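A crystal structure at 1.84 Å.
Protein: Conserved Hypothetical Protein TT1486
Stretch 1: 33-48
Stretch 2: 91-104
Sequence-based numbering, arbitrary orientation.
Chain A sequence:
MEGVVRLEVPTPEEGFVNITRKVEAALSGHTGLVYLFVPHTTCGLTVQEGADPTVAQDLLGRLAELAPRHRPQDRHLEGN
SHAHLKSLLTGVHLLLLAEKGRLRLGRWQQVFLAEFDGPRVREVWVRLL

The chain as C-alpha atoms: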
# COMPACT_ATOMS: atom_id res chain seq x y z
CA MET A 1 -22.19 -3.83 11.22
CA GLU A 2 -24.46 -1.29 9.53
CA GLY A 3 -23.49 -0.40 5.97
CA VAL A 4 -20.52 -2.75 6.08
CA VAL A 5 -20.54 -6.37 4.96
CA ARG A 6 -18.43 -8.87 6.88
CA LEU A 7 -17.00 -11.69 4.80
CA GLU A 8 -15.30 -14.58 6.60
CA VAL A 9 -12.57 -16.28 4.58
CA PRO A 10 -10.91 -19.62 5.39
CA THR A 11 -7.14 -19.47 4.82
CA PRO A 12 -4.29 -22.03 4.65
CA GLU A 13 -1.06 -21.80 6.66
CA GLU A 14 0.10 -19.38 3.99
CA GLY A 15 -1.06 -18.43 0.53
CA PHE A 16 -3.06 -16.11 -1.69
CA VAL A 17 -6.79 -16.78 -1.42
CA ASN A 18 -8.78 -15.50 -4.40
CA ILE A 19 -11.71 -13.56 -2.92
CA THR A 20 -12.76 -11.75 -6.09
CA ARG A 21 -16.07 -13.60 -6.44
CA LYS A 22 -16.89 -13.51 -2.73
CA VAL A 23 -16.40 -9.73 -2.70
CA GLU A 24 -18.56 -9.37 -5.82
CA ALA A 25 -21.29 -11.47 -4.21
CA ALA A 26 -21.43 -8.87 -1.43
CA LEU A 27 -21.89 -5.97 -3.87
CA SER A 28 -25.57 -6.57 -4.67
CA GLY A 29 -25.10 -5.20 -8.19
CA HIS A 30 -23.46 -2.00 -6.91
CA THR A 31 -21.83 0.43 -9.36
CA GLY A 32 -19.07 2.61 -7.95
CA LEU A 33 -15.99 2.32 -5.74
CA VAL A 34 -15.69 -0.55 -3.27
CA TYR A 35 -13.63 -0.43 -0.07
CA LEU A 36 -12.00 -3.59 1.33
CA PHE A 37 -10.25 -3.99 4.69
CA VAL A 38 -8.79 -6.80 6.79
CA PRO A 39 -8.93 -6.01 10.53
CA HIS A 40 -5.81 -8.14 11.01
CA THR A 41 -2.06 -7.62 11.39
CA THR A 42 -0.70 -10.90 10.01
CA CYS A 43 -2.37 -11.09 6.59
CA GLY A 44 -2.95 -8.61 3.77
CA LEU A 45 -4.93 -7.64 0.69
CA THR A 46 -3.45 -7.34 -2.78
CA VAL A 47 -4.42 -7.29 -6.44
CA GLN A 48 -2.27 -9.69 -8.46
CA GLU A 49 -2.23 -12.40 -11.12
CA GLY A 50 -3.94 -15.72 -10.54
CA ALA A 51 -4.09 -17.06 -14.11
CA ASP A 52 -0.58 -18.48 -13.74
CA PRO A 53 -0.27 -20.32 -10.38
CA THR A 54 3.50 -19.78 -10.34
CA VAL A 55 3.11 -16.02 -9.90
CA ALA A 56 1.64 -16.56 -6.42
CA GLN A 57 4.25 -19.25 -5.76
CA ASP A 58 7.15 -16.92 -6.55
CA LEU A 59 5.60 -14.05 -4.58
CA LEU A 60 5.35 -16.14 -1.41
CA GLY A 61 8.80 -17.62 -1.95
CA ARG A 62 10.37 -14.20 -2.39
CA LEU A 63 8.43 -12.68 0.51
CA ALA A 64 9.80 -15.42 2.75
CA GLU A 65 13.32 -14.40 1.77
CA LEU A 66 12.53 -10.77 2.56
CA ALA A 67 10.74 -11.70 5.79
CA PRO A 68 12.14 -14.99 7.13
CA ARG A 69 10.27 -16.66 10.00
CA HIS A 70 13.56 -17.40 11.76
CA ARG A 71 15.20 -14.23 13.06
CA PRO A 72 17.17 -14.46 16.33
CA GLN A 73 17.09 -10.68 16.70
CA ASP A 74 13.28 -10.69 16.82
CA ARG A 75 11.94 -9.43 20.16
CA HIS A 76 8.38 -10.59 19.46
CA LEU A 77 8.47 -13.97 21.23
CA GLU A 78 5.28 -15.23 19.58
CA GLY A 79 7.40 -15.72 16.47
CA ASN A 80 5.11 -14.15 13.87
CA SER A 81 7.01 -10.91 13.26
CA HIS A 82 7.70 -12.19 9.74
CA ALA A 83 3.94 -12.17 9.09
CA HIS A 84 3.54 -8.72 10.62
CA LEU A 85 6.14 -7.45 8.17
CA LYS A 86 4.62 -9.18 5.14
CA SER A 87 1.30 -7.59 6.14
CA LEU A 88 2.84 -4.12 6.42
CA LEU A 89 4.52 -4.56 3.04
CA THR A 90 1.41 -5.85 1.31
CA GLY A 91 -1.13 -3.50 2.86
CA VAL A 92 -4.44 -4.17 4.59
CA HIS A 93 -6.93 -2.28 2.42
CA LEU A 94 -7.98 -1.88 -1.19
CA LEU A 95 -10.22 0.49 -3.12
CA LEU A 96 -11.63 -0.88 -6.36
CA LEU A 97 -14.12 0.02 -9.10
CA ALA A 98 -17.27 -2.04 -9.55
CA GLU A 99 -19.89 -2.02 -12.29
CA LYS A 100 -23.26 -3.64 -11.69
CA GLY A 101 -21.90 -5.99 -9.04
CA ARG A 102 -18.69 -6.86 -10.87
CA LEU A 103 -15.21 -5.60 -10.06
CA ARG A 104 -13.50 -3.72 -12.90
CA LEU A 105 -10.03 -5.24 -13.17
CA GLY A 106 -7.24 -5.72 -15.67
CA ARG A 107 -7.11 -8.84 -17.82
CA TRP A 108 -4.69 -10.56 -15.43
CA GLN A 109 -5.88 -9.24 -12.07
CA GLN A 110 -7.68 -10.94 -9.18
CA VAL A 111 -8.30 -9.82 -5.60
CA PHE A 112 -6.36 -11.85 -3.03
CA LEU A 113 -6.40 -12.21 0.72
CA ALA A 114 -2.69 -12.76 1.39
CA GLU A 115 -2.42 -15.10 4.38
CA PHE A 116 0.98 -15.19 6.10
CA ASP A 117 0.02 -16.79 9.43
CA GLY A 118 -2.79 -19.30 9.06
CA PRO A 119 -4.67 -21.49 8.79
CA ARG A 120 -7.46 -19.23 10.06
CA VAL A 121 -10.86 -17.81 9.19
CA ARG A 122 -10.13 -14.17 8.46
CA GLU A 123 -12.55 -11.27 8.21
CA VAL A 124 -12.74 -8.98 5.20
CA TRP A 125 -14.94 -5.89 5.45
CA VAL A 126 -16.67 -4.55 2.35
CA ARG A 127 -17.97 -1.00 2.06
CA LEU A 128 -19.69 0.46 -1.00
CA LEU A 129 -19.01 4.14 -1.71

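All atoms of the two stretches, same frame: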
# COMPACT_ATOMS: atom_id res chain seq x y z
N LEU A 33 -17.16 2.81 -6.46
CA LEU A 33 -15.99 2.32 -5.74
C LEU A 33 -16.39 1.37 -4.62
O LEU A 33 -17.48 1.47 -4.05
CB LEU A 33 -15.18 3.49 -5.20
CG LEU A 33 -14.44 4.27 -6.29
CD1 LEU A 33 -13.89 5.58 -5.74
CD2 LEU A 33 -13.31 3.40 -6.83
N VAL A 34 -15.49 0.44 -4.32
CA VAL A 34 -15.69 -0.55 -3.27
C VAL A 34 -14.47 -0.54 -2.35
O VAL A 34 -13.33 -0.62 -2.82
CB VAL A 34 -15.84 -1.97 -3.86
CG1 VAL A 34 -15.95 -3.00 -2.75
CG2 VAL A 34 -17.07 -2.04 -4.78
N TYR A 35 -14.71 -0.44 -1.05
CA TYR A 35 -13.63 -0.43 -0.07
C TYR A 35 -13.51 -1.81 0.58
O TYR A 35 -14.52 -2.42 0.94
CB TYR A 35 -13.92 0.63 1.00
CG TYR A 35 -12.98 0.62 2.19
CD1 TYR A 35 -11.66 1.05 2.07
CD2 TYR A 35 -13.41 0.15 3.43
CE1 TYR A 35 -10.79 1.03 3.17
CE2 TYR A 35 -12.55 0.13 4.53
CZ TYR A 35 -11.25 0.57 4.40
OH TYR A 35 -10.41 0.54 5.49
N LEU A 36 -12.27 -2.30 0.71
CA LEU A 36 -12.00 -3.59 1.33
C LEU A 36 -10.97 -3.40 2.44
O LEU A 36 -10.01 -2.65 2.27
CB LEU A 36 -11.45 -4.58 0.31
CG LEU A 36 -12.31 -4.94 -0.90
CD1 LEU A 36 -11.56 -5.95 -1.74
CD2 LEU A 36 -13.66 -5.51 -0.45
N PHE A 37 -11.16 -4.11 3.55
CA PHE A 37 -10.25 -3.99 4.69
C PHE A 37 -10.15 -5.28 5.49
O PHE A 37 -11.15 -5.98 5.68
CB PHE A 37 -10.76 -2.85 5.60
CG PHE A 37 -9.90 -2.59 6.82
CD1 PHE A 37 -8.67 -1.96 6.70
CD2 PHE A 37 -10.36 -2.94 8.09
CE1 PHE A 37 -7.90 -1.67 7.83
CE2 PHE A 37 -9.60 -2.67 9.22
CZ PHE A 37 -8.36 -2.03 9.10
N VAL A 38 -8.95 -5.63 5.93
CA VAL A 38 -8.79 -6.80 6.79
C VAL A 38 -8.41 -6.24 8.16
O VAL A 38 -7.41 -5.53 8.29
CB VAL A 38 -7.69 -7.81 6.31
CG1 VAL A 38 -8.22 -8.64 5.16
CG2 VAL A 38 -6.43 -7.07 5.90
N PRO A 39 -9.22 -6.51 9.19
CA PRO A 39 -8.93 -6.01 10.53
C PRO A 39 -7.93 -6.94 11.21
O PRO A 39 -8.14 -7.37 12.34
CB PRO A 39 -10.30 -6.05 11.20
CG PRO A 39 -10.88 -7.32 10.62
CD PRO A 39 -10.51 -7.22 9.15
N HIS A 40 -6.84 -7.23 10.51
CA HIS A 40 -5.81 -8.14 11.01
C HIS A 40 -4.42 -7.56 10.79
O HIS A 40 -4.23 -6.64 9.99
CB HIS A 40 -5.93 -9.47 10.27
CG HIS A 40 -7.30 -10.08 10.36
ND1 HIS A 40 -7.84 -10.52 11.54
CD2 HIS A 40 -8.23 -10.32 9.41
CE1 HIS A 40 -9.05 -11.00 11.32
NE2 HIS A 40 -9.31 -10.89 10.03
N THR A 41 -3.44 -8.11 11.50
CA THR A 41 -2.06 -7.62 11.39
C THR A 41 -1.08 -8.65 10.84
O THR A 41 0.10 -8.36 10.69
CB THR A 41 -1.53 -7.15 12.76
OG1 THR A 41 -1.53 -8.26 13.67
CG2 THR A 41 -2.41 -6.04 13.32
N THR A 42 -1.57 -9.85 10.54
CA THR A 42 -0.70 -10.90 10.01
C THR A 42 -1.15 -11.50 8.68
O THR A 42 -0.83 -12.64 8.34
CB THR A 42 -0.49 -12.03 11.05
OG1 THR A 42 -1.76 -12.50 11.53
CG2 THR A 42 0.33 -11.51 12.22
N CYS A 43 -1.92 -10.71 7.93
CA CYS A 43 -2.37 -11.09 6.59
C CYS A 43 -2.57 -9.77 5.84
O CYS A 43 -2.53 -8.70 6.45
CB CYS A 43 -3.68 -11.90 6.64
SG CYS A 43 -5.15 -11.01 7.18
N GLY A 44 -2.76 -9.84 4.53
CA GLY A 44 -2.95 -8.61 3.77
C GLY A 44 -3.89 -8.76 2.60
O GLY A 44 -4.46 -9.82 2.36
N LEU A 45 -4.07 -7.66 1.87
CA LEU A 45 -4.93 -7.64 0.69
C LEU A 45 -4.10 -7.12 -0.47
O LEU A 45 -3.38 -6.13 -0.32
CB LEU A 45 -6.14 -6.73 0.89
CG LEU A 45 -7.21 -7.20 1.88
CD1 LEU A 45 -8.21 -6.07 2.11
CD2 LEU A 45 -7.89 -8.45 1.33
N THR A 46 -4.21 -7.77 -1.62
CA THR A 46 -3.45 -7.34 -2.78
C THR A 46 -4.19 -7.70 -4.05
O THR A 46 -5.08 -8.56 -4.06
CB THR A 46 -2.05 -8.02 -2.81
OG1 THR A 46 -1.27 -7.49 -3.89
CG2 THR A 46 -2.19 -9.52 -3.02
N VAL A 47 -3.84 -7.01 -5.13
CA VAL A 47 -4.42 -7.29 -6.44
C VAL A 47 -3.25 -7.83 -7.25
O VAL A 47 -2.26 -7.13 -7.47
CB VAL A 47 -4.96 -6.02 -7.12
CG1 VAL A 47 -5.40 -6.37 -8.54
CG2 VAL A 47 -6.14 -5.44 -6.33
N GLN A 48 -3.35 -9.08 -7.69
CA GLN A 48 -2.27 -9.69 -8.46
C GLN A 48 -2.78 -10.71 -9.47
O GLN A 48 -3.98 -10.84 -9.68
CB GLN A 48 -1.26 -10.34 -7.52
CG GLN A 48 -0.02 -9.48 -7.28
CD GLN A 48 0.72 -9.21 -8.57
OE1 GLN A 48 0.92 -10.11 -9.39
NE2 GLN A 48 1.14 -7.96 -8.77
N GLY A 91 -0.07 -4.48 2.64
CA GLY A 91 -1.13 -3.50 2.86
C GLY A 91 -2.36 -4.24 3.34
O GLY A 91 -2.52 -5.43 3.05
N VAL A 92 -3.23 -3.55 4.07
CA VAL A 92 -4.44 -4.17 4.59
C VAL A 92 -5.76 -3.60 4.06
O VAL A 92 -6.82 -3.86 4.63
CB VAL A 92 -4.47 -4.11 6.14
CG1 VAL A 92 -3.29 -4.88 6.70
CG2 VAL A 92 -4.45 -2.66 6.61
N HIS A 93 -5.70 -2.82 3.00
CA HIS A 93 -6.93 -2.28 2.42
C HIS A 93 -6.79 -2.09 0.92
O HIS A 93 -5.68 -1.98 0.39
CB HIS A 93 -7.33 -0.95 3.09
CG HIS A 93 -6.72 0.26 2.46
ND1 HIS A 93 -5.44 0.69 2.73
CD2 HIS A 93 -7.24 1.16 1.58
CE1 HIS A 93 -5.19 1.79 2.04
NE2 HIS A 93 -6.26 2.09 1.34
N LEU A 94 -7.94 -2.06 0.25
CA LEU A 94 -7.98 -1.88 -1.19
C LEU A 94 -9.17 -1.00 -1.51
O LEU A 94 -10.10 -0.92 -0.72
CB LEU A 94 -8.16 -3.22 -1.91
CG LEU A 94 -7.00 -4.22 -1.89
CD1 LEU A 94 -7.42 -5.51 -2.55
CD2 LEU A 94 -5.81 -3.59 -2.62
N LEU A 95 -9.13 -0.35 -2.66
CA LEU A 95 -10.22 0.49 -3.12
C LEU A 95 -10.31 0.13 -4.59
O LEU A 95 -9.37 0.34 -5.35
CB LEU A 95 -9.87 1.97 -2.93
CG LEU A 95 -10.99 2.95 -3.28
CD1 LEU A 95 -12.21 2.65 -2.41
CD2 LEU A 95 -10.51 4.38 -3.07
N LEU A 96 -11.45 -0.43 -4.99
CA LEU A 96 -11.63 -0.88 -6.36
C LEU A 96 -12.94 -0.42 -6.99
O LEU A 96 -13.91 -0.12 -6.29
CB LEU A 96 -11.58 -2.41 -6.40
CG LEU A 96 -10.32 -3.05 -5.80
CD1 LEU A 96 -10.60 -4.49 -5.39
CD2 LEU A 96 -9.18 -2.98 -6.81
N LEU A 97 -12.95 -0.38 -8.32
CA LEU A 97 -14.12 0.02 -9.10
C LEU A 97 -15.01 -1.19 -9.35
O LEU A 97 -14.51 -2.29 -9.61
CB LEU A 97 -13.69 0.59 -10.45
CG LEU A 97 -12.85 1.86 -10.47
CD1 LEU A 97 -12.24 2.05 -11.85
CD2 LEU A 97 -13.73 3.03 -10.10
N ALA A 98 -16.32 -0.98 -9.29
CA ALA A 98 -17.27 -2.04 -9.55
C ALA A 98 -18.34 -1.51 -10.50
O ALA A 98 -18.68 -0.34 -10.47
CB ALA A 98 -17.92 -2.51 -8.25
N GLU A 99 -18.84 -2.39 -11.36
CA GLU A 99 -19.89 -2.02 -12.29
C GLU A 99 -20.96 -3.09 -12.26
O GLU A 99 -20.71 -4.24 -12.63
CB GLU A 99 -19.33 -1.88 -13.70
CG GLU A 99 -20.37 -1.52 -14.75
CD GLU A 99 -19.77 -1.31 -16.12
OE1 GLU A 99 -19.01 -0.33 -16.29
OE2 GLU A 99 -20.06 -2.12 -17.03
N LYS A 100 -22.14 -2.72 -11.78
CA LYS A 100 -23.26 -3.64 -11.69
C LYS A 100 -22.91 -4.95 -10.98
O LYS A 100 -23.21 -6.04 -11.46
CB LYS A 100 -23.81 -3.91 -13.09
CG LYS A 100 -24.29 -2.62 -13.77
CD LYS A 100 -24.70 -2.82 -15.22
CE LYS A 100 -25.12 -1.49 -15.84
NZ LYS A 100 -25.46 -1.61 -17.28
N GLY A 101 -22.25 -4.82 -9.82
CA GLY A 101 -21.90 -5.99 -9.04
C GLY A 101 -20.62 -6.71 -9.43
O GLY A 101 -20.28 -7.71 -8.80
N ARG A 102 -19.93 -6.22 -10.45
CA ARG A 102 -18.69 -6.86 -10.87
C ARG A 102 -17.50 -5.91 -10.79
O ARG A 102 -17.57 -4.77 -11.24
CB ARG A 102 -18.84 -7.41 -12.29
CG ARG A 102 -19.82 -8.57 -12.37
CD ARG A 102 -19.90 -9.16 -13.77
NE ARG A 102 -20.82 -10.29 -13.83
CZ ARG A 102 -22.13 -10.21 -13.62
NH1 ARG A 102 -22.69 -9.04 -13.31
NH2 ARG A 102 -22.89 -11.29 -13.70
N LEU A 103 -16.41 -6.40 -10.20
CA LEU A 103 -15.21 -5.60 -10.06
C LEU A 103 -14.56 -5.35 -11.41
O LEU A 103 -14.45 -6.26 -12.23
CB LEU A 103 -14.22 -6.32 -9.13
CG LEU A 103 -14.69 -6.45 -7.68
CD1 LEU A 103 -13.79 -7.44 -6.92
CD2 LEU A 103 -14.66 -5.08 -7.02
N ARG A 104 -14.15 -4.10 -11.65
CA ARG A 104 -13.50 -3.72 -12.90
C ARG A 104 -12.00 -3.90 -12.70
O ARG A 104 -11.37 -3.12 -11.98
CB ARG A 104 -13.80 -2.26 -13.25
CG ARG A 104 -15.28 -1.94 -13.38
CD ARG A 104 -15.97 -2.76 -14.46
NE ARG A 104 -15.56 -2.40 -15.83
CZ ARG A 104 -14.50 -2.90 -16.46
NH1 ARG A 104 -13.71 -3.79 -15.87
NH2 ARG A 104 -14.23 -2.50 -17.70
O HOH W 1 -3.33 -3.35 0.25

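Strand 33-37 and strand 93-99 lie side by side as antiparallel neighbours: their axes approach to 4.4 Å and their N-to-C directions differ by 149°. The register runs Leu-33 to Leu-97, Val-34 to Leu-96, Tyr-35 to Leu-95, Leu-36 to Leu-94 and Phe-37 to His-93. Two of these are hydrogen-bonded pairs, each closed by reciprocal bonds. Val-34 N donates to Leu-96 O at 2.6 Å, with an N-H...O angle of 144°, and Leu-96 N donates to Val-34 O at 2.9 Å and 167°. Leu-36 N to Leu-94 O (2.9 Å, 166°) and Leu-94 N to Leu-36 O (3.0 Å, 158°) repeat the pattern. Just past the strand, Val-38 N extends the ladder to Val-92 O at 3.1 Å. The non-hydrogen-bonded pairs bring alpha carbons close to carbonyls, as in the CA-H...O contacts of His-93 CA with Leu-36 O (3.1 Å) and Leu-95 CA with Val-34 O (3.3 Å).

Strand 43-48 is related differently. Its axis runs at 31° to that of strand 93-99 and comes no nearer than 6.5 Å, and the one direct backbone hydrogen bond it makes to stretch 2 is Leu-45 N to Gly-91 O, 3.0 Å and 165°. A water adds a second link, donating to Leu-45 O at 2.8 Å and to His-93 O at 2.7 Å, although other acceptors compete for its protons. Glycine fits both sides of this junction. Gly-91, leaving a helix with phi 109° and psi 155°, would jam a CB against the preceding carbonyl; an ideal CB on Gly-44 would sit 2.8 Å from Gly-91 O, a clash.

Side chains alternate between the two sheet faces. One carries Val-34, Leu-36, Leu-94 and Leu-96; strand 43-48 packs over its Leu-94 and Leu-96 part, with the CA-to-CB bonds of Leu-45 and Val-47 directed toward stretch 2. Leu-45 CB meets Leu-94 CG at 3.8 Å, while Val-47 CG2 lies 4.0 Å from Leu-94 CD1 and 3.9 Å from Leu-96 CD2. Contacted by Leu-36 in the sheet as well as by Leu-45 and Val-47, Leu-94 has the largest area covered by the opposing stretch, 114 Å², and its m,t rotamer places its branched end between Leu-45 and Val-47. Further along, Leu-36 CD1 reaches Leu-96 CD1 at 4.0 Å, and compact Ala-98 admits Val-34, CB to CG2, at 3.6 Å.

The other face carries Leu-33, Tyr-35, Phe-37, His-93, Leu-95 and Leu-97. Leu-33 CD2 and Leu-97 CD2 approach to a tight 3.3 Å, and Leu-95 CD1 lies 4.2 Å from Leu-33 CB and 4.3 Å from Tyr-35 CB. His-93 CD2 sits at the edge of the Tyr-35 ring, 3.9 Å from CE1; the buried Tyr-35 hydroxyl is satisfied elsewhere in the structure. At the loop end, Val-92 packs its CB 3.6 Å from Val-38 CG2 and its CG2 3.8 Å from Phe-37 CE1. Altogether the stretches bury 958 Å², with aliphatic side chains dominating the packing and the backbone supplying the direct hydrogen bonds.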